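Local atomic coordinates of endo-pectate lyase (Erwinia chrysanthemi, PDB entry 3B4N), a protein that probably cleaves polygalacturonate and partly methylated pectins from within the chain by calcium-dependent elimination, leaving unsaturated galacturonate ends. Residues T70-D75 with N240-G245; S142-N145 with K149-P152; E311-V316 with S321-G326. One frame throughout, in Å; residues are numbered along the deposited sequence.

Contact 1. Residues T70-D75 with N240-G245; sequences TRTFKD and NFTLTG
The hydroxyl of T72 meets the main chain of N240, its OG1 giving a hydrogen bond to N240 O at 2.8 Å. Starting at CB of T72, that carbon stands 3.7 Å from N240 O, with T242 OG1 next to it on the same side. At the branch the two arms part: methyl CG2 of T72 also leans on N240 O, at 3.4 Å, while OG1 goes to the oxygen itself. A first torsion of 64° sets OG1 between the backbone N and the carbonyl carbon of T72, which turns the hydroxyl to the facing segment.

N240 O has a second donor within its own segment, since T242 OG1 bonds to it at 2.9 Å. The two threonine hydroxyls come in from opposite faces of the carbonyl plane, tilted 26° (T72 OG1) and 30° (T242 OG1) from it, so one carbonyl oxygen is held from both faces.

The side chain of N240 runs beside that of T70, pointing the same way. Its CB packs on T70 OG1 at 3.3 Å, and its ND2 makes a weak bond to the same oxygen; the stronger polar partner of this amide is T272, which holds OD1. T70 OG1 in turn donates to T72 O at 3.0 Å, on a lone pair in the carbonyl plane, linking T70 to the first residue of strand 72-75.

Contact 1 thus lays the start of strand 72-75, outermost in a three-stranded antiparallel sheet, against the start of strand 241-244 of the parallel beta helix. Strand 210-213 lies alongside, with I210 touching both T72 and T242. F73 points away from the beta helix and packs on strand 61-66, so 70-75 lies on the side that the N-terminal sheets turn to the beta helix.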
ATOM      1  N   THR A  70       8.866  -9.338   4.094  1.00  9.57           N
ATOM      2  CA  THR A  70       7.997  -9.009   2.985  1.00  8.96           C
ATOM      3  C   THR A  70       6.633  -9.689   3.091  1.00  8.61           C
ATOM      4  O   THR A  70       6.485 -10.734   3.726  1.00  8.77           O
ATOM      5  CB  THR A  70       8.660  -9.385   1.637  1.00  8.10           C
ATOM      6  OG1 THR A  70       7.879  -8.837   0.571  1.00  9.36           O
ATOM      7  CG2 THR A  70       8.744 -10.911   1.458  1.00 10.36           C
ATOM      8  N   ARG A  71       5.627  -9.073   2.478  1.00  8.25           N
ATOM      9  CA  ARG A  71       4.291  -9.653   2.463  1.00  9.26           C
ATOM     10  C   ARG A  71       3.759  -9.642   1.037  1.00  8.80           C
ATOM     11  O   ARG A  71       2.567  -9.844   0.802  1.00  8.55           O
ATOM     12  CB  ARG A  71       3.354  -8.880   3.399  1.00  7.74           C
ATOM     13  CG  ARG A  71       3.706  -9.054   4.883  1.00  7.93           C
ATOM     14  CD  ARG A  71       3.496 -10.488   5.360  1.00  8.07           C
ATOM     15  NE  ARG A  71       3.724 -10.616   6.803  1.00  9.57           N
ATOM     16  CZ  ARG A  71       4.899 -10.889   7.372  1.00  8.97           C
ATOM     17  NH1 ARG A  71       5.991 -11.075   6.639  1.00 11.22           N
ATOM     18  NH2 ARG A  71       4.984 -10.970   8.690  1.00 11.88           N
ATOM     19  N   THR A  72       4.659  -9.402   0.084  1.00  7.60           N
ATOM     20  CA  THR A  72       4.283  -9.386  -1.328  1.00  8.57           C
ATOM     21  C   THR A  72       5.356 -10.073  -2.171  1.00  9.55           C
ATOM     22  O   THR A  72       6.502 -10.240  -1.746  1.00 10.29           O
ATOM     23  CB  THR A  72       4.110  -7.944  -1.876  1.00  8.08           C
ATOM     24  OG1 THR A  72       5.373  -7.269  -1.831  1.00 10.45           O
ATOM     25  CG2 THR A  72       3.057  -7.162  -1.069  1.00  9.69           C
ATOM     26  N   PHE A  73       4.970 -10.460  -3.377  1.00  9.85           N
ATOM     27  CA  PHE A  73       5.874 -11.124  -4.310  1.00  9.82           C
ATOM     28  C   PHE A  73       5.343 -10.932  -5.720  1.00  9.49           C
ATOM     29  O   PHE A  73       4.138 -10.821  -5.925  1.00 10.84           O
ATOM     30  CB  PHE A  73       5.941 -12.626  -4.014  1.00 10.06           C
ATOM     31  CG  PHE A  73       6.824 -13.390  -4.957  1.00 10.72           C
ATOM     32  CD1 PHE A  73       8.203 -13.255  -4.884  1.00 12.28           C
ATOM     33  CD2 PHE A  73       6.277 -14.232  -5.921  1.00 11.56           C
ATOM     34  CE1 PHE A  73       9.039 -13.945  -5.752  1.00 11.14           C
ATOM     35  CE2 PHE A  73       7.110 -14.933  -6.804  1.00 12.94           C
ATOM     36  CZ  PHE A  73       8.486 -14.788  -6.717  1.00 11.89           C
ATOM     37  N   LYS A  74       6.243 -10.866  -6.688  1.00 10.26           N
ATOM     38  CA  LYS A  74       5.811 -10.749  -8.070  1.00 10.74           C
ATOM     39  C   LYS A  74       6.437 -11.855  -8.907  1.00 11.83           C
ATOM     40  O   LYS A  74       7.629 -12.135  -8.801  1.00 12.48           O
ATOM     41  CB  LYS A  74       6.155  -9.373  -8.647  1.00 15.25           C
ATOM     42  CG  LYS A  74       7.616  -9.090  -8.837  1.00 18.20           C
ATOM     43  CD  LYS A  74       7.787  -7.703  -9.461  1.00 21.17           C
ATOM     44  CE  LYS A  74       9.244  -7.396  -9.752  1.00 24.05           C
ATOM     45  NZ  LYS A  74      10.083  -7.442  -8.524  1.00 27.05           N
ATOM     46  N   ASP A  75       5.601 -12.508  -9.706  1.00 11.90           N
ATOM     47  CA  ASP A  75       6.039 -13.579 -10.590  1.00 11.18           C
ATOM     48  C   ASP A  75       5.803 -13.148 -12.033  1.00 11.63           C
ATOM     49  O   ASP A  75       4.661 -13.041 -12.473  1.00 11.95           O
ATOM     50  CB  ASP A  75       5.258 -14.867 -10.313  1.00 12.69           C
ATOM     51  CG  ASP A  75       5.688 -16.011 -11.214  1.00 14.62           C
ATOM     52  OD1 ASP A  75       4.949 -17.007 -11.317  1.00 13.64           O
ATOM     53  OD2 ASP A  75       6.774 -15.914 -11.816  1.00 12.36           O
ATOM     54  N   ASN A 240       6.695  -4.464   2.360  1.00  8.73           N
ATOM     55  CA  ASN A 240       6.876  -4.344   0.925  1.00  9.08           C
ATOM     56  C   ASN A 240       5.609  -4.022   0.151  1.00  8.67           C
ATOM     57  O   ASN A 240       5.312  -4.634  -0.881  1.00  9.96           O
ATOM     58  CB  ASN A 240       7.552  -5.594   0.353  1.00  9.75           C
ATOM     59  CG  ASN A 240       8.246  -5.319  -0.973  1.00 10.57           C
ATOM     60  OD1 ASN A 240       8.590  -4.175  -1.284  1.00 11.29           O
ATOM     61  ND2 ASN A 240       8.470  -6.368  -1.752  1.00 13.01           N
ATOM     62  N   PHE A 241       4.863  -3.053   0.677  1.00  9.20           N
ATOM     63  CA  PHE A 241       3.664  -2.519   0.030  1.00  8.13           C
ATOM     64  C   PHE A 241       4.146  -2.196  -1.387  1.00  8.16           C
ATOM     65  O   PHE A 241       5.171  -1.535  -1.566  1.00  7.86           O
ATOM     66  CB  PHE A 241       3.257  -1.247   0.777  1.00  7.98           C
ATOM     67  CG  PHE A 241       2.108  -0.494   0.165  1.00  8.07           C
ATOM     68  CD1 PHE A 241       0.936  -1.140  -0.214  1.00  7.17           C
ATOM     69  CD2 PHE A 241       2.170   0.891   0.054  1.00  9.19           C
ATOM     70  CE1 PHE A 241      -0.164  -0.418  -0.691  1.00  8.44           C
ATOM     71  CE2 PHE A 241       1.070   1.625  -0.422  1.00  9.27           C
ATOM     72  CZ  PHE A 241      -0.088   0.968  -0.790  1.00  9.71           C
ATOM     73  N   THR A 242       3.413  -2.667  -2.386  1.00  7.86           N
ATOM     74  CA  THR A 242       3.823  -2.487  -3.771  1.00  8.77           C
ATOM     75  C   THR A 242       2.867  -1.669  -4.603  1.00  8.12           C
ATOM     76  O   THR A 242       1.662  -1.910  -4.589  1.00  9.35           O
ATOM     77  CB  THR A 242       3.994  -3.859  -4.435  1.00 10.03           C
ATOM     78  OG1 THR A 242       5.032  -4.568  -3.759  1.00 12.40           O
ATOM     79  CG2 THR A 242       4.346  -3.727  -5.919  1.00 12.27           C
ATOM     80  N   LEU A 243       3.425  -0.706  -5.327  1.00  9.11           N
ATOM     81  CA  LEU A 243       2.641   0.139  -6.213  1.00  8.83           C
ATOM     82  C   LEU A 243       2.886  -0.330  -7.635  1.00 10.94           C
ATOM     83  O   LEU A 243       4.034  -0.539  -8.034  1.00 11.65           O
ATOM     84  CB  LEU A 243       3.060   1.608  -6.098  1.00  9.63           C
ATOM     85  CG  LEU A 243       2.926   2.270  -4.724  1.00 10.44           C
ATOM     86  CD1 LEU A 243       3.222   3.745  -4.860  1.00  9.88           C
ATOM     87  CD2 LEU A 243       1.531   2.053  -4.161  1.00 13.04           C
ATOM     88  N   THR A 244       1.810  -0.505  -8.390  1.00  9.99           N
ATOM     89  CA  THR A 244       1.920  -0.937  -9.780  1.00 10.55           C
ATOM     90  C   THR A 244       1.231   0.083 -10.671  1.00 10.19           C
ATOM     91  O   THR A 244       0.357   0.827 -10.230  1.00 10.36           O
ATOM     92  CB  THR A 244       1.268  -2.324  -9.992  1.00 12.13           C
ATOM     93  OG1 THR A 244      -0.134  -2.247  -9.725  1.00 12.98           O
ATOM     94  CG2 THR A 244       1.888  -3.348  -9.064  1.00 12.71           C
ATOM     95  N   GLY A 245       1.635   0.124 -11.933  1.00 11.29           N
ATOM     96  CA  GLY A 245       1.017   1.068 -12.845  1.00 11.52           C
ATOM     97  C   GLY A 245       1.671   2.435 -12.822  1.00 12.74           C
ATOM     98  O   GLY A 245       2.899   2.539 -12.771  1.00 14.12           O
TER

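Contact 2. Residues S142-N145 with K149-P152; sequences SCPN and KQKP
With chi1 of -59°, Q150 sets CG anti to its carbonyl carbon, and the rest of the chain runs out extended (chi2 -154°), which carries the amide across to P144 and the backbone of S142 and C143. C143, by contrast, places SG anti to its backbone N and turns its CB from Q150; its sulfur comes no nearer the amide than 4.2 Å, measured from C143 SG to Q150 NE2.

What Q150 brings over is mainly its carbonyl oxygen. Q150 OE1 rests against the ring carbon CD of P144 at 3.4 Å, and lies 3.6 Å from CA of C143. The glutamine chain and the proline ring run antiparallel past one another, and the ring meets the amide end: CD of Q150 is 3.9 Å from CD of P144. No direct hydrogen bond joins the two segments.

A water does the joining instead. It donates to Q150 OE1 at 2.7 Å and is hydrogen-bonded to S142 OG at 2.9 Å, tying the serine hydroxyl to the amide. The other end of that amide is held too, because NE2 donates to E194, a known zinc ligand of this protein, though no zinc is bound to it in this model. With both ends engaged, the rotation of the amide is settled: oxygen to the water, nitrogen to the glutamate.

Both segments belong to the loop between strands 138-139 and 154-157, which folds back on itself here. Its first limb is tethered by the disulfide from C143 to C193 and touches Y218, a calcium ligand; its second is joined by a backbone hydrogen bond between K151 and D173, a zinc ligand. The loop thus packs on the loops holding D173, C193-E194 and Y218, just before strand 154-157, which pairs with 175-179.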
ATOM      1  N   SER A 142     -18.336   3.012  -6.478  1.00 16.39           N
ATOM      2  CA  SER A 142     -18.152   3.714  -7.742  1.00 16.13           C
ATOM      3  C   SER A 142     -16.970   4.668  -7.684  1.00 17.02           C
ATOM      4  O   SER A 142     -16.322   4.817  -6.645  1.00 15.68           O
ATOM      5  CB  SER A 142     -19.412   4.512  -8.076  1.00 17.09           C
ATOM      6  OG  SER A 142     -19.677   5.457  -7.051  1.00 19.16           O
ATOM      7  N   CYS A 143     -16.699   5.313  -8.811  1.00 16.42           N
ATOM      8  CA  CYS A 143     -15.621   6.285  -8.900  1.00 16.55           C
ATOM      9  C   CYS A 143     -15.962   7.231 -10.043  1.00 17.04           C
ATOM     10  O   CYS A 143     -15.358   7.182 -11.114  1.00 17.55           O
ATOM     11  CB  CYS A 143     -14.282   5.594  -9.149  1.00 16.92           C
ATOM     12  SG  CYS A 143     -12.871   6.741  -9.049  1.00 19.14           S
ATOM     13  N   PRO A 144     -16.957   8.103  -9.823  1.00 18.39           N
ATOM     14  CA  PRO A 144     -17.397   9.069 -10.834  1.00 19.01           C
ATOM     15  C   PRO A 144     -16.304  10.049 -11.223  1.00 19.57           C
ATOM     16  O   PRO A 144     -15.494  10.460 -10.394  1.00 20.00           O
ATOM     17  CB  PRO A 144     -18.567   9.782 -10.156  1.00 20.58           C
ATOM     18  CG  PRO A 144     -19.061   8.774  -9.152  1.00 21.29           C
ATOM     19  CD  PRO A 144     -17.781   8.211  -8.609  1.00 19.18           C
ATOM     20  N   ASN A 145     -16.298  10.425 -12.495  1.00 18.65           N
ATOM     21  CA  ASN A 145     -15.339  11.385 -13.010  1.00 18.64           C
ATOM     22  C   ASN A 145     -15.678  12.747 -12.421  1.00 16.16           C
ATOM     23  O   ASN A 145     -16.852  13.078 -12.231  1.00 17.38           O
ATOM     24  CB  ASN A 145     -15.463  11.500 -14.537  1.00 19.59           C
ATOM     25  CG  ASN A 145     -14.501  10.600 -15.290  1.00 20.90           C
ATOM     26  OD1 ASN A 145     -14.403   9.400 -15.028  1.00 19.89           O
ATOM     27  ND2 ASN A 145     -13.797  11.181 -16.260  1.00 23.03           N
ATOM     28  N   LYS A 149     -16.475  14.969  -3.941  1.00 16.29           N
ATOM     29  CA  LYS A 149     -16.513  14.270  -2.661  1.00 18.53           C
ATOM     30  C   LYS A 149     -16.996  12.841  -2.821  1.00 17.66           C
ATOM     31  O   LYS A 149     -18.061  12.597  -3.387  1.00 17.90           O
ATOM     32  CB  LYS A 149     -17.443  15.015  -1.694  1.00 21.33           C
ATOM     33  CG  LYS A 149     -17.717  14.304  -0.376  1.00 24.53           C
ATOM     34  CD  LYS A 149     -16.440  14.074   0.414  1.00 26.22           C
ATOM     35  CE  LYS A 149     -16.750  13.604   1.826  1.00 27.75           C
ATOM     36  NZ  LYS A 149     -17.633  12.407   1.823  1.00 29.80           N
ATOM     37  N   GLN A 150     -16.201  11.899  -2.328  1.00 16.69           N
ATOM     38  CA  GLN A 150     -16.558  10.491  -2.380  1.00 16.31           C
ATOM     39  C   GLN A 150     -16.478   9.941  -0.961  1.00 15.70           C
ATOM     40  O   GLN A 150     -15.817  10.520  -0.101  1.00 17.24           O
ATOM     41  CB  GLN A 150     -15.629   9.741  -3.336  1.00 17.14           C
ATOM     42  CG  GLN A 150     -15.701  10.336  -4.737  1.00 17.04           C
ATOM     43  CD  GLN A 150     -15.342   9.363  -5.838  1.00 17.77           C
ATOM     44  OE1 GLN A 150     -15.799   8.225  -5.851  1.00 17.71           O
ATOM     45  NE2 GLN A 150     -14.534   9.821  -6.785  1.00 18.46           N
ATOM     46  N   LYS A 151     -17.169   8.834  -0.720  1.00 16.24           N
ATOM     47  CA  LYS A 151     -17.220   8.238   0.604  1.00 16.30           C
ATOM     48  C   LYS A 151     -16.234   7.102   0.799  1.00 14.04           C
ATOM     49  O   LYS A 151     -15.885   6.400  -0.148  1.00 14.99           O
ATOM     50  CB  LYS A 151     -18.629   7.707   0.873  1.00 18.22           C
ATOM     51  CG  LYS A 151     -19.727   8.746   0.705  1.00 21.05           C
ATOM     52  CD  LYS A 151     -21.103   8.115   0.810  1.00 24.58           C
ATOM     53  CE  LYS A 151     -22.191   9.150   0.553  1.00 27.59           C
ATOM     54  NZ  LYS A 151     -23.552   8.547   0.554  1.00 30.54           N
ATOM     55  N   PRO A 152     -15.765   6.915   2.040  1.00 14.47           N
ATOM     56  CA  PRO A 152     -14.824   5.828   2.307  1.00 14.17           C
ATOM     57  C   PRO A 152     -15.588   4.511   2.212  1.00 14.00           C
ATOM     58  O   PRO A 152     -16.785   4.456   2.523  1.00 13.49           O
ATOM     59  CB  PRO A 152     -14.360   6.115   3.731  1.00 14.72           C
ATOM     60  CG  PRO A 152     -15.577   6.761   4.353  1.00 16.80           C
ATOM     61  CD  PRO A 152     -16.015   7.710   3.256  1.00 14.26           C
TER
HETATM   62  O   HOH W   1     -18.188   7.239  -5.240  1.00 23.74           O

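Contact 3. Residues E311-V316 with S321-G326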
ATOM      1  N   GLU A 311      10.105  18.919  -0.173  1.00 11.20           N
ATOM      2  CA  GLU A 311       9.660  19.838   0.871  1.00 10.66           C
ATOM      3  C   GLU A 311       8.754  20.905   0.280  1.00 10.40           C
ATOM      4  O   GLU A 311       8.997  21.398  -0.826  1.00 11.17           O
ATOM      5  CB  GLU A 311      10.866  20.479   1.562  1.00 11.00           C
ATOM      6  CG  GLU A 311      11.599  19.485   2.454  1.00 12.40           C
ATOM      7  CD  GLU A 311      12.823  20.044   3.149  1.00 14.11           C
ATOM      8  OE1 GLU A 311      13.404  19.307   3.973  1.00 14.22           O
ATOM      9  OE2 GLU A 311      13.218  21.201   2.885  1.00 14.79           O
ATOM     10  N   PHE A 312       7.694  21.223   1.021  1.00  9.51           N
ATOM     11  CA  PHE A 312       6.692  22.214   0.626  1.00 10.17           C
ATOM     12  C   PHE A 312       6.372  23.113   1.799  1.00 10.16           C
ATOM     13  O   PHE A 312       6.765  22.844   2.933  1.00 10.13           O
ATOM     14  CB  PHE A 312       5.366  21.536   0.280  1.00  9.81           C
ATOM     15  CG  PHE A 312       5.406  20.652  -0.919  1.00 10.25           C
ATOM     16  CD1 PHE A 312       4.980  21.120  -2.156  1.00 11.65           C
ATOM     17  CD2 PHE A 312       5.822  19.328  -0.803  1.00 10.83           C
ATOM     18  CE1 PHE A 312       4.961  20.290  -3.265  1.00 10.76           C
ATOM     19  CE2 PHE A 312       5.810  18.485  -1.905  1.00 11.51           C
ATOM     20  CZ  PHE A 312       5.379  18.962  -3.142  1.00 11.83           C
ATOM     21  N   LYS A 313       5.622  24.171   1.506  1.00 12.23           N
ATOM     22  CA  LYS A 313       5.137  25.070   2.537  1.00 12.66           C
ATOM     23  C   LYS A 313       3.645  24.766   2.574  1.00 13.19           C
ATOM     24  O   LYS A 313       2.967  24.875   1.553  1.00 13.22           O
ATOM     25  CB  LYS A 313       5.324  26.540   2.155  1.00 13.88           C
ATOM     26  CG  LYS A 313       4.879  27.497   3.267  1.00 16.84           C
ATOM     27  CD  LYS A 313       4.820  28.947   2.791  1.00 19.41           C
ATOM     28  CE  LYS A 313       3.643  29.171   1.862  1.00 21.50           C
ATOM     29  NZ  LYS A 313       3.526  30.601   1.439  1.00 24.42           N
ATOM     30  N   GLY A 314       3.144  24.342   3.728  1.00 12.10           N
ATOM     31  CA  GLY A 314       1.726  24.056   3.854  1.00 12.69           C
ATOM     32  C   GLY A 314       0.980  25.301   4.304  1.00 13.26           C
ATOM     33  O   GLY A 314       1.576  26.200   4.893  1.00 14.56           O
ATOM     34  N   VAL A 315      -0.316  25.357   4.020  1.00 13.23           N
ATOM     35  CA  VAL A 315      -1.135  26.499   4.414  1.00 13.63           C
ATOM     36  C   VAL A 315      -2.513  26.060   4.872  1.00 15.09           C
ATOM     37  O   VAL A 315      -2.949  24.943   4.599  1.00 13.87           O
ATOM     38  CB  VAL A 315      -1.348  27.503   3.247  1.00 14.11           C
ATOM     39  CG1 VAL A 315      -0.019  28.027   2.746  1.00 14.60           C
ATOM     40  CG2 VAL A 315      -2.125  26.840   2.120  1.00 16.38           C
ATOM     41  N   VAL A 316      -3.192  26.951   5.587  1.00 14.72           N
ATOM     42  CA  VAL A 316      -4.555  26.691   6.029  1.00 15.76           C
ATOM     43  C   VAL A 316      -5.401  27.143   4.839  1.00 16.76           C
ATOM     44  O   VAL A 316      -5.111  28.181   4.240  1.00 17.14           O
ATOM     45  CB  VAL A 316      -4.901  27.533   7.272  1.00 16.32           C
ATOM     46  CG1 VAL A 316      -6.381  27.394   7.598  1.00 17.08           C
ATOM     47  CG2 VAL A 316      -4.056  27.077   8.460  1.00 16.45           C
ATOM     48  N   SER A 321      -0.812  30.690  -0.075  1.00 21.90           N
ATOM     49  CA  SER A 321      -0.561  29.763  -1.170  1.00 20.84           C
ATOM     50  C   SER A 321       0.562  28.801  -0.814  1.00 18.79           C
ATOM     51  O   SER A 321       1.545  29.196  -0.191  1.00 19.01           O
ATOM     52  CB  SER A 321      -0.172  30.537  -2.430  1.00 22.45           C
ATOM     53  OG  SER A 321      -1.203  31.426  -2.818  1.00 26.72           O
ATOM     54  N   THR A 322       0.414  27.539  -1.197  1.00 18.16           N
ATOM     55  CA  THR A 322       1.463  26.569  -0.921  1.00 17.86           C
ATOM     56  C   THR A 322       2.625  26.854  -1.864  1.00 18.04           C
ATOM     57  O   THR A 322       2.466  27.530  -2.883  1.00 18.24           O
ATOM     58  CB  THR A 322       1.000  25.118  -1.168  1.00 17.33           C
ATOM     59  OG1 THR A 322       0.642  24.956  -2.548  1.00 18.56           O
ATOM     60  CG2 THR A 322      -0.193  24.773  -0.282  1.00 18.56           C
ATOM     61  N   GLU A 323       3.797  26.338  -1.514  1.00 17.17           N
ATOM     62  CA  GLU A 323       4.994  26.511  -2.326  1.00 17.11           C
ATOM     63  C   GLU A 323       5.756  25.196  -2.326  1.00 16.23           C
ATOM     64  O   GLU A 323       5.695  24.446  -1.355  1.00 15.32           O
ATOM     65  CB  GLU A 323       5.893  27.605  -1.744  1.00 20.01           C
ATOM     66  CG  GLU A 323       5.276  28.994  -1.698  1.00 23.96           C
ATOM     67  CD  GLU A 323       6.205  30.014  -1.061  1.00 26.95           C
ATOM     68  OE1 GLU A 323       7.356  30.156  -1.531  1.00 28.12           O
ATOM     69  OE2 GLU A 323       5.785  30.675  -0.087  1.00 28.52           O
ATOM     70  N   LYS A 324       6.465  24.921  -3.415  1.00 14.99           N
ATOM     71  CA  LYS A 324       7.253  23.699  -3.537  1.00 15.15           C
ATOM     72  C   LYS A 324       8.724  24.091  -3.503  1.00 13.94           C
ATOM     73  O   LYS A 324       9.174  24.872  -4.343  1.00 15.44           O
ATOM     74  CB  LYS A 324       6.937  22.998  -4.856  1.00 15.92           C
ATOM     75  CG  LYS A 324       7.643  21.664  -5.035  1.00 19.28           C
ATOM     76  CD  LYS A 324       7.341  21.082  -6.402  1.00 23.12           C
ATOM     77  CE  LYS A 324       7.987  19.727  -6.588  1.00 25.64           C
ATOM     78  NZ  LYS A 324       7.646  19.181  -7.932  1.00 27.06           N
ATOM     79  N   TYR A 325       9.471  23.552  -2.543  1.00 12.10           N
ATOM     80  CA  TYR A 325      10.892  23.882  -2.420  1.00 11.53           C
ATOM     81  C   TYR A 325      11.806  22.912  -3.171  1.00 13.07           C
ATOM     82  O   TYR A 325      12.927  23.266  -3.537  1.00 14.96           O
ATOM     83  CB  TYR A 325      11.289  23.936  -0.944  1.00 12.54           C
ATOM     84  CG  TYR A 325      10.510  24.959  -0.142  1.00 12.67           C
ATOM     85  CD1 TYR A 325       9.741  24.578   0.960  1.00 12.44           C
ATOM     86  CD2 TYR A 325      10.557  26.314  -0.471  1.00 14.02           C
ATOM     87  CE1 TYR A 325       9.043  25.523   1.714  1.00 13.64           C
ATOM     88  CE2 TYR A 325       9.863  27.261   0.270  1.00 15.19           C
ATOM     89  CZ  TYR A 325       9.108  26.864   1.363  1.00 13.95           C
ATOM     90  OH  TYR A 325       8.415  27.806   2.102  1.00 16.49           O
ATOM     91  N   GLY A 326      11.332  21.691  -3.389  1.00 13.13           N
ATOM     92  CA  GLY A 326      12.120  20.717  -4.126  1.00 13.63           C
ATOM     93  C   GLY A 326      12.520  19.462  -3.379  1.00 12.79           C
ATOM     94  O   GLY A 326      12.257  19.315  -2.179  1.00 13.07           O
TER
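Opposite the single residue E311 the partner strand places two, Y325 and G326: a classic beta bulge. E311 O takes the amide of Y325 at 2.8 Å and, weakly, that of G326, while E311 N gives a bond back to G326 O at 3.0 Å. Past the bulge K313 N bonds to E323 O at 2.9 Å.

K313 and Y325 share one face. The tyrosine ring meets the backbone of F312 and K313 obliquely, bringing its OH to 3.3 Å from K313 CB. Beyond this the lysine bends at chi3 (72°), turning K313 NZ to E323 OE2 in a 2.7 Å salt bridge on the anti lone pair of that oxygen; a weak bond joins K313 NZ to S321 O. On the other face F312 and K324 run side by side, F312 ring carbon CE1 against K324 CG at 3.5 Å. Nearer the turn, V315 CG2 touches the methyl CG2 of T322 at 3.7 Å.

Arginines from the two preceding coils add to this: R285 makes a cation-pi contact with Y325 and a salt bridge with E311, whose OE1 is hydrogen-bonded to T331, and R252 a cation-pi contact with F312. The whole is a bulged antiparallel beta hairpin, strands 309-313 and 323-327, the second of which closes the edge of an otherwise parallel sheet of the right-handed beta helix.

In the fold
Contact 1 is buried near the middle of the chain, contact 2 is partly buried, and contact 3 lies at the surface. Contacts 1 and 3 both involve strands but differ in kind: the first joins segments 165 residues apart, from two parts of the fold, through threonine hydroxyls and an asparagine, whereas the third pairs the strands of a hairpin by backbone bonds and a salt bridge at the surface. Contact 2 has no strand; a water bridges two limbs of one loop, close to the metal sites, whereas contact 3 lies away from them. No two touch: nearest atoms lie about 15 Å from contact 1 to either other contact, and about 18 Å between contacts 2 and 3.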